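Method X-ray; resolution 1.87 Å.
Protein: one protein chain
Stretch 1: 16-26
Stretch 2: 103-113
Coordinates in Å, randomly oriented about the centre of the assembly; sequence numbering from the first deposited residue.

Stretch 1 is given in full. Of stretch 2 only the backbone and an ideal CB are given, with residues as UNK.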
ATOM      1  N   ASN A  16       4.741   0.347  -3.081  1.00 10.10           N
ATOM      2  CA  ASN A  16       5.356  -0.254  -1.911  1.00 10.38           C
ATOM      3  C   ASN A  16       5.206   0.668  -0.673  1.00 12.78           C
ATOM      4  O   ASN A  16       4.436   1.628  -0.698  1.00 12.66           O
ATOM      5  CB  ASN A  16       6.817  -0.585  -2.251  1.00 12.00           C
ATOM      6  CG  ASN A  16       6.869  -1.606  -3.387  1.00 15.73           C
ATOM      7  OD1 ASN A  16       6.183  -2.636  -3.383  1.00 10.86           O
ATOM      8  ND2 ASN A  16       7.655  -1.355  -4.394  1.00 11.25           N
ATOM      9  N   ILE A  17       5.881   0.343   0.431  1.00 10.97           N
ATOM     10  CA  ILE A  17       5.785   1.204   1.607  1.00 10.66           C
ATOM     11  C   ILE A  17       6.312   2.615   1.239  1.00 13.68           C
ATOM     12  O   ILE A  17       7.321   2.721   0.546  1.00 12.54           O
ATOM     13  CB  ILE A  17       6.566   0.580   2.794  1.00 14.49           C
ATOM     14  CG1 ILE A  17       5.876  -0.689   3.350  1.00 14.92           C
ATOM     15  CG2 ILE A  17       6.942   1.595   3.888  1.00 15.69           C
ATOM     16  CD1 ILE A  17       4.473  -0.641   3.639  1.00 21.29           C
ATOM     17  N   GLN A  18       5.575   3.655   1.664  1.00 12.58           N
ATOM     18  CA  GLN A  18       5.866   5.087   1.471  1.00 13.96           C
ATOM     19  C   GLN A  18       5.613   5.553   0.007  1.00 17.26           C
ATOM     20  O   GLN A  18       5.892   6.697  -0.336  1.00 16.32           O
ATOM     21  CB  GLN A  18       7.271   5.462   1.987  1.00 15.51           C
ATOM     22  CG  GLN A  18       7.335   5.447   3.540  1.00 19.13           C
ATOM     23  CD  GLN A  18       6.497   6.547   4.199  1.00 27.02           C
ATOM     24  OE1 GLN A  18       5.860   7.357   3.533  1.00 22.37           O
ATOM     25  NE2 GLN A  18       6.522   6.640   5.519  1.00 24.77           N
ATOM     26  N   ASP A  19       5.049   4.673  -0.832  1.00 13.44           N
ATOM     27  CA  ASP A  19       4.593   5.030  -2.167  1.00 13.11           C
ATOM     28  C   ASP A  19       3.149   5.472  -2.044  1.00 16.72           C
ATOM     29  O   ASP A  19       2.344   4.782  -1.406  1.00 15.00           O
ATOM     30  CB  ASP A  19       4.724   3.875  -3.162  1.00 14.96           C
ATOM     31  CG  ASP A  19       6.151   3.529  -3.536  1.00 20.10           C
ATOM     32  OD1 ASP A  19       7.015   4.448  -3.527  1.00 20.23           O
ATOM     33  OD2 ASP A  19       6.401   2.357  -3.897  1.00 18.50           O
ATOM     34  N   ALA A  20       2.810   6.608  -2.645  1.00 13.29           N
ATOM     35  CA  ALA A  20       1.430   7.103  -2.570  1.00 14.09           C
ATOM     36  C   ALA A  20       0.465   6.179  -3.290  1.00 15.15           C
ATOM     37  O   ALA A  20       0.768   5.694  -4.388  1.00 14.00           O
ATOM     38  CB  ALA A  20       1.343   8.494  -3.175  1.00 15.67           C
ATOM     39  N   TYR A  21      -0.709   5.952  -2.696  1.00 11.78           N
ATOM     40  CA  TYR A  21      -1.755   5.186  -3.392  1.00 11.26           C
ATOM     41  C   TYR A  21      -3.091   5.796  -3.028  1.00 14.76           C
ATOM     42  O   TYR A  21      -3.131   6.686  -2.182  1.00 13.39           O
ATOM     43  CB  TYR A  21      -1.675   3.676  -3.165  1.00 11.28           C
ATOM     44  CG  TYR A  21      -2.054   3.173  -1.790  1.00 12.91           C
ATOM     45  CD1 TYR A  21      -3.376   2.841  -1.489  1.00 13.88           C
ATOM     46  CD2 TYR A  21      -1.083   2.916  -0.830  1.00 12.76           C
ATOM     47  CE1 TYR A  21      -3.724   2.309  -0.250  1.00 14.43           C
ATOM     48  CE2 TYR A  21      -1.421   2.394   0.420  1.00 12.81           C
ATOM     49  CZ  TYR A  21      -2.742   2.086   0.701  1.00 19.23           C
ATOM     50  OH  TYR A  21      -3.108   1.579   1.923  1.00 17.08           O
ATOM     51  N   THR A  22      -4.159   5.375  -3.692  1.00 11.00           N
ATOM     52  CA  THR A  22      -5.428   6.029  -3.471  1.00 10.24           C
ATOM     53  C   THR A  22      -6.547   5.100  -3.109  1.00 14.18           C
ATOM     54  O   THR A  22      -6.513   3.901  -3.408  1.00 13.76           O
ATOM     55  CB  THR A  22      -5.869   6.849  -4.736  1.00 14.14           C
ATOM     56  OG1 THR A  22      -6.010   5.988  -5.867  1.00 16.30           O
ATOM     57  CG2 THR A  22      -4.924   8.016  -5.068  1.00 13.88           C
ATOM     58  N   TYR A  23      -7.519   5.682  -2.396  1.00 10.99           N
ATOM     59  CA  TYR A  23      -8.814   5.102  -2.108  1.00 11.42           C
ATOM     60  C   TYR A  23      -9.850   5.909  -2.816  1.00 14.02           C
ATOM     61  O   TYR A  23      -9.725   7.137  -2.879  1.00 13.81           O
ATOM     62  CB  TYR A  23      -9.144   5.073  -0.612  1.00 12.50           C
ATOM     63  CG  TYR A  23      -8.279   4.107   0.159  1.00 11.85           C
ATOM     64  CD1 TYR A  23      -8.409   2.729  -0.016  1.00 12.28           C
ATOM     65  CD2 TYR A  23      -7.390   4.562   1.128  1.00 11.76           C
ATOM     66  CE1 TYR A  23      -7.647   1.829   0.735  1.00 11.31           C
ATOM     67  CE2 TYR A  23      -6.605   3.671   1.866  1.00 11.76           C
ATOM     68  CZ  TYR A  23      -6.752   2.311   1.675  1.00 13.46           C
ATOM     69  OH  TYR A  23      -5.981   1.449   2.403  1.00 14.50           O
ATOM     70  N   THR A  24     -10.930   5.254  -3.245  1.00 11.87           N
ATOM     71  CA  THR A  24     -12.056   5.981  -3.821  1.00 11.27           C
ATOM     72  C   THR A  24     -13.331   5.518  -3.107  1.00 16.27           C
ATOM     73  O   THR A  24     -13.524   4.314  -2.907  1.00 17.37           O
ATOM     74  CB  THR A  24     -12.148   5.832  -5.364  1.00 16.58           C
ATOM     75  OG1 THR A  24     -11.020   6.505  -5.946  1.00 15.60           O
ATOM     76  CG2 THR A  24     -13.445   6.470  -5.932  1.00 13.23           C
ATOM     77  N   ILE A  25     -14.174   6.478  -2.722  1.00 12.36           N
ATOM     78  CA  ILE A  25     -15.458   6.204  -2.050  1.00 12.65           C
ATOM     79  C   ILE A  25     -16.543   6.745  -2.950  1.00 18.63           C
ATOM     80  O   ILE A  25     -16.537   7.937  -3.298  1.00 18.01           O
ATOM     81  CB  ILE A  25     -15.531   6.782  -0.609  1.00 15.18           C
ATOM     82  CG1 ILE A  25     -14.352   6.238   0.266  1.00 16.38           C
ATOM     83  CG2 ILE A  25     -16.909   6.447   0.045  1.00 16.06           C
ATOM     84  CD1 ILE A  25     -13.974   7.214   1.382  1.00 20.79           C
ATOM     85  N   LYS A  26     -17.470   5.865  -3.333  1.00 17.95           N
ATOM     86  CA  LYS A  26     -18.594   6.222  -4.211  1.00 18.25           C
ATOM     87  C   LYS A  26     -19.895   5.919  -3.493  1.00 23.86           C
ATOM     88  O   LYS A  26     -20.033   4.881  -2.817  1.00 22.81           O
ATOM     89  CB  LYS A  26     -18.523   5.482  -5.559  1.00 20.30           C
ATOM     90  CG  LYS A  26     -17.344   5.954  -6.421  1.00 33.32           C
ATOM     91  CD  LYS A  26     -17.483   5.589  -7.896  1.00 39.99           C
ATOM     92  CE  LYS A  26     -16.201   5.828  -8.679  1.00 45.91           C
ATOM     93  NZ  LYS A  26     -15.888   7.280  -8.868  1.00 41.30           N
ATOM     94  N   UNK A 103     -15.357  10.428  -3.885  1.00 15.44           N
ATOM     95  CA  UNK A 103     -14.227  11.010  -3.172  1.00 14.67           C
ATOM     96  C   UNK A 103     -13.009  10.168  -3.432  1.00 15.96           C
ATOM     97  O   UNK A 103     -13.031   8.984  -3.130  1.00 16.25           O
ATOM     98  CB  UNK A 103     -14.503  11.118  -1.671  1.00 14.67           C
ATOM     99  N   UNK A 104     -11.929  10.786  -3.920  1.00 13.61           N
ATOM    100  CA  UNK A 104     -10.658  10.085  -4.092  1.00 13.62           C
ATOM    101  C   UNK A 104      -9.626  10.794  -3.243  1.00 14.98           C
ATOM    102  O   UNK A 104      -9.498  12.029  -3.300  1.00 14.40           O
ATOM    103  CB  UNK A 104     -10.229  10.037  -5.560  1.00 13.62           C
ATOM    104  N   UNK A 105      -8.872  10.017  -2.462  1.00 11.01           N
ATOM    105  CA  UNK A 105      -7.839  10.627  -1.633  1.00  9.86           C
ATOM    106  C   UNK A 105      -6.620   9.734  -1.633  1.00 14.51           C
ATOM    107  O   UNK A 105      -6.704   8.531  -1.913  1.00 13.50           O
ATOM    108  CB  UNK A 105      -8.337  10.865  -0.206  1.00  9.86           C
ATOM    109  N   UNK A 106      -5.498  10.334  -1.284  1.00 11.85           N
ATOM    110  CA  UNK A 106      -4.209   9.700  -1.323  1.00 11.74           C
ATOM    111  C   UNK A 106      -3.641   9.460   0.053  1.00 14.13           C
ATOM    112  O   UNK A 106      -3.759  10.302   0.945  1.00 14.86           O
ATOM    113  CB  UNK A 106      -3.236  10.546  -2.147  1.00 11.74           C
ATOM    114  N   UNK A 107      -2.987   8.291   0.209  1.00 11.27           N
ATOM    115  CA  UNK A 107      -2.319   7.860   1.444  1.00 10.80           C
ATOM    116  C   UNK A 107      -0.959   7.272   1.123  1.00 13.58           C
ATOM    117  O   UNK A 107      -0.680   6.921  -0.044  1.00 12.82           O
ATOM    118  CB  UNK A 107      -3.171   6.838   2.200  1.00 10.80           C
ATOM    119  N   UNK A 108      -0.151   7.064   2.165  1.00  9.99           N
ATOM    120  CA  UNK A 108       1.104   6.314   2.110  1.00  9.78           C
ATOM    121  C   UNK A 108       1.097   5.366   3.271  1.00 14.40           C
ATOM    122  O   UNK A 108       0.798   5.790   4.388  1.00 13.30           O
ATOM    123  CB  UNK A 108       2.330   7.228   2.147  1.00  9.78           C
ATOM    124  N   UNK A 109       1.472   4.112   3.034  1.00 11.60           N
ATOM    125  CA  UNK A 109       1.589   3.150   4.130  1.00 10.36           C
ATOM    126  C   UNK A 109       2.997   3.293   4.699  1.00 13.22           C
ATOM    127  O   UNK A 109       3.963   3.119   3.961  1.00 13.14           O
ATOM    128  CB  UNK A 109       1.315   1.719   3.663  1.00 10.36           C
ATOM    129  N   UNK A 110       3.118   3.631   5.999  1.00 11.43           N
ATOM    130  CA  UNK A 110       4.420   3.925   6.616  1.00 11.99           C
ATOM    131  C   UNK A 110       5.257   2.702   6.870  1.00 17.39           C
ATOM    132  O   UNK A 110       6.481   2.804   6.994  1.00 14.33           O
ATOM    133  CB  UNK A 110       4.218   4.667   7.939  1.00 11.99           C
ATOM    134  N   UNK A 111       4.593   1.566   7.084  1.00 14.17           N
ATOM    135  CA  UNK A 111       5.269   0.321   7.424  1.00 13.33           C
ATOM    136  C   UNK A 111       4.360  -0.853   7.247  1.00 15.35           C
ATOM    137  O   UNK A 111       3.143  -0.685   7.179  1.00 14.98           O
ATOM    138  CB  UNK A 111       5.793   0.360   8.861  1.00 13.33           C
ATOM    139  N   UNK A 112       4.941  -2.050   7.219  1.00 11.10           N
ATOM    140  CA  UNK A 112       4.147  -3.268   7.167  1.00 11.80           C
ATOM    141  C   UNK A 112       3.387  -3.411   8.497  1.00 14.56           C
ATOM    142  O   UNK A 112       2.189  -3.655   8.503  1.00 15.48           O
ATOM    143  CB  UNK A 112       5.031  -4.488   6.899  1.00 11.80           C
ATOM    144  N   UNK A 113       4.082  -3.239   9.607  1.00 14.71           N
ATOM    145  CA  UNK A 113       3.422  -3.417  10.902  1.00 14.49           C
ATOM    146  C   UNK A 113       3.229  -4.884  11.256  1.00 18.92           C
ATOM    147  O   UNK A 113       3.987  -5.752  10.807  1.00 17.38           O
ATOM    148  CB  UNK A 113       2.066  -2.708  10.902  1.00 14.49           C
TER

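Residues 103-109 run antiparallel to the strand that carries Tyr21 to Ile25, so side chains 103 to 108 alternate between the sheet face bearing Tyr21, Tyr23 and Ile25 and the face bearing Ala20, Thr22 and Thr24.

Position 103 pairs with Ile25 through two backbone hydrogen bonds, and its CB points to the face of Ile25. An aliphatic residue would suit. It is Leu103, whose CD2 lies 4.0 Å from Ile25 CD1.

At position 104 the ideal CB lies 3.6 Å from Thr24 OG1, on the other face. A small polar residue, or a beta-branched one favoured by extended backbone angles, would fit. Thr104 meets both needs: its OG1 hydrogen-bonds Thr24 OG1 at 2.8 Å.

Position 105 returns to the tyrosine face. The ideal CB comes no nearer than 4.8 Å to stretch 1, at Tyr23 O, so a larger apolar or aromatic side chain would best fill the space beside Tyr23 and Ile25. Phe105 reaches it: Tyr23 CB sits over one ring face, 4.1 Å from the centroid, and Ile25 CD1 approaches the edge, 3.8 Å from Phe105 CE2.

Position 106 faces Thr22 CG2 and Ala20 CB, which offer neither charge nor hydrogen bond, so many residues with an aliphatic stem would do. Glu106 extends its chain, bringing CD 3.6 Å from Ala20 CB.

Position 107 lies beside the rings of Tyr21 and Tyr23, where a compact branched aliphatic fits. Val107 places CG2 over the face of Tyr21, 3.6 Å from the ring centroid, and 3.7 Å from Tyr23 CE2.

Position 108 points past Ala20, with Gln18 OE1 3.8 Å from the ideal CB. A long, flexible polar chain suits it. Lys108 packs its methylenes here, CD 3.4 Å from Gln18 O.

Position 109 points toward Ile17 CD1, 3.9 Å from the ideal CB, so a long chain with an apolar stem would suit. Arg109 lays CD 3.5 Å from Ile17 CD1, and its guanidinium donates to the carbonyls of 111 and 112.

Beyond the strand, 110 points away overall and tolerates many residues; it is Lys110. Position 111 is also directed away, its ideal CB 5.3 Å from Ile17 CG2, so many polar residues would serve; it is Glu111. Position 112 could hold an aliphatic near Ile17, and Val112 CG2 lies 4.3 Å from Ile17 CG1. At 113 the backbone angles (77/-152) demand glycine: Gly113.

Stretch 2 103-113: LTFEVKRKEVG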
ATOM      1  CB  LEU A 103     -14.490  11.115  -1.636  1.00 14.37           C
ATOM      2  CG  LEU A 103     -13.233  11.338  -0.745  1.00 16.42           C
ATOM      3  CD1 LEU A 103     -12.629  12.744  -0.964  1.00 15.22           C
ATOM      4  CD2 LEU A 103     -13.523  11.088   0.741  1.00 14.66           C
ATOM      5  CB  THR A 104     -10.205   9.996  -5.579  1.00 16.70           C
ATOM      6  OG1 THR A 104     -11.192   9.264  -6.308  1.00 15.46           O
ATOM      7  CG2 THR A 104      -8.860   9.235  -5.728  1.00 14.50           C
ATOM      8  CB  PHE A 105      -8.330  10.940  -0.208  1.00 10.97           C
ATOM      9  CG  PHE A 105      -8.685   9.728   0.625  1.00 12.05           C
ATOM     10  CD1 PHE A 105      -7.761   9.172   1.500  1.00 13.23           C
ATOM     11  CD2 PHE A 105      -9.987   9.215   0.624  1.00 13.22           C
ATOM     12  CE1 PHE A 105      -8.092   8.048   2.266  1.00 14.84           C
ATOM     13  CE2 PHE A 105     -10.313   8.092   1.386  1.00 16.24           C
ATOM     14  CZ  PHE A 105      -9.369   7.522   2.208  1.00 13.35           C
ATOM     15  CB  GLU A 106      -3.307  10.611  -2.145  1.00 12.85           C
ATOM     16  CG  GLU A 106      -1.914  10.097  -2.430  1.00 16.29           C
ATOM     17  CD  GLU A 106      -1.096  11.204  -3.064  1.00 36.35           C
ATOM     18  OE1 GLU A 106      -1.360  11.541  -4.239  1.00 40.12           O
ATOM     19  OE2 GLU A 106      -0.239  11.782  -2.364  1.00 35.04           O
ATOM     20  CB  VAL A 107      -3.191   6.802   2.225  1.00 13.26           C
ATOM     21  CG1 VAL A 107      -4.505   7.403   2.738  1.00 13.22           C
ATOM     22  CG2 VAL A 107      -3.448   5.536   1.393  1.00 11.51           C
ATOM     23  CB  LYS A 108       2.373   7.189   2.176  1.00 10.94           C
ATOM     24  CG  LYS A 108       2.574   8.056   0.920  1.00 15.55           C
ATOM     25  CD  LYS A 108       3.809   8.968   1.049  1.00 14.88           C
ATOM     26  CE  LYS A 108       3.905   9.865  -0.179  1.00 18.49           C
ATOM     27  NZ  LYS A 108       5.063  10.809  -0.103  1.00 17.54           N
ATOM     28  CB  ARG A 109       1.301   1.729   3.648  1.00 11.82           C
ATOM     29  CG  ARG A 109       1.318   0.723   4.788  1.00 12.86           C
ATOM     30  CD  ARG A 109       1.011  -0.634   4.221  1.00 13.38           C
ATOM     31  NE  ARG A 109       1.088  -1.691   5.219  1.00 13.54           N
ATOM     32  CZ  ARG A 109       0.478  -2.859   5.074  1.00 17.46           C
ATOM     33  NH1 ARG A 109      -0.250  -3.099   3.996  1.00 10.51           N
ATOM     34  NH2 ARG A 109       0.570  -3.786   6.021  1.00 12.73           N
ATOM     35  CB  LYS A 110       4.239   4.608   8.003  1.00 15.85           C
ATOM     36  CG  LYS A 110       3.443   5.869   8.037  1.00 34.58           C
ATOM     37  CD  LYS A 110       3.375   6.375   9.482  1.00 33.92           C
ATOM     38  CE  LYS A 110       2.070   6.028  10.142  1.00 46.40           C
ATOM     39  NZ  LYS A 110       2.006   6.547  11.532  1.00 58.04           N
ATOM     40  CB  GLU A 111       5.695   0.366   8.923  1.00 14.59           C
ATOM     41  CG  GLU A 111       4.530   0.490   9.889  1.00 17.60           C
ATOM     42  CD  GLU A 111       4.892   0.413  11.359  1.00 43.72           C
ATOM     43  OE1 GLU A 111       5.913  -0.230  11.704  1.00 33.06           O
ATOM     44  OE2 GLU A 111       4.108   0.952  12.173  1.00 48.34           O
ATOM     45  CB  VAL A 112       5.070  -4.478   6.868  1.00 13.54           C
ATOM     46  CG1 VAL A 112       4.363  -5.816   7.129  1.00 13.85           C
ATOM     47  CG2 VAL A 112       5.601  -4.404   5.442  1.00 12.46           C
TER
HETATM   48  O   HOH W   1       2.285   3.037   0.587  1.00 14.59           O
HETATM   49  O   HOH W   2       8.069   4.778   6.819  1.00 25.30           O
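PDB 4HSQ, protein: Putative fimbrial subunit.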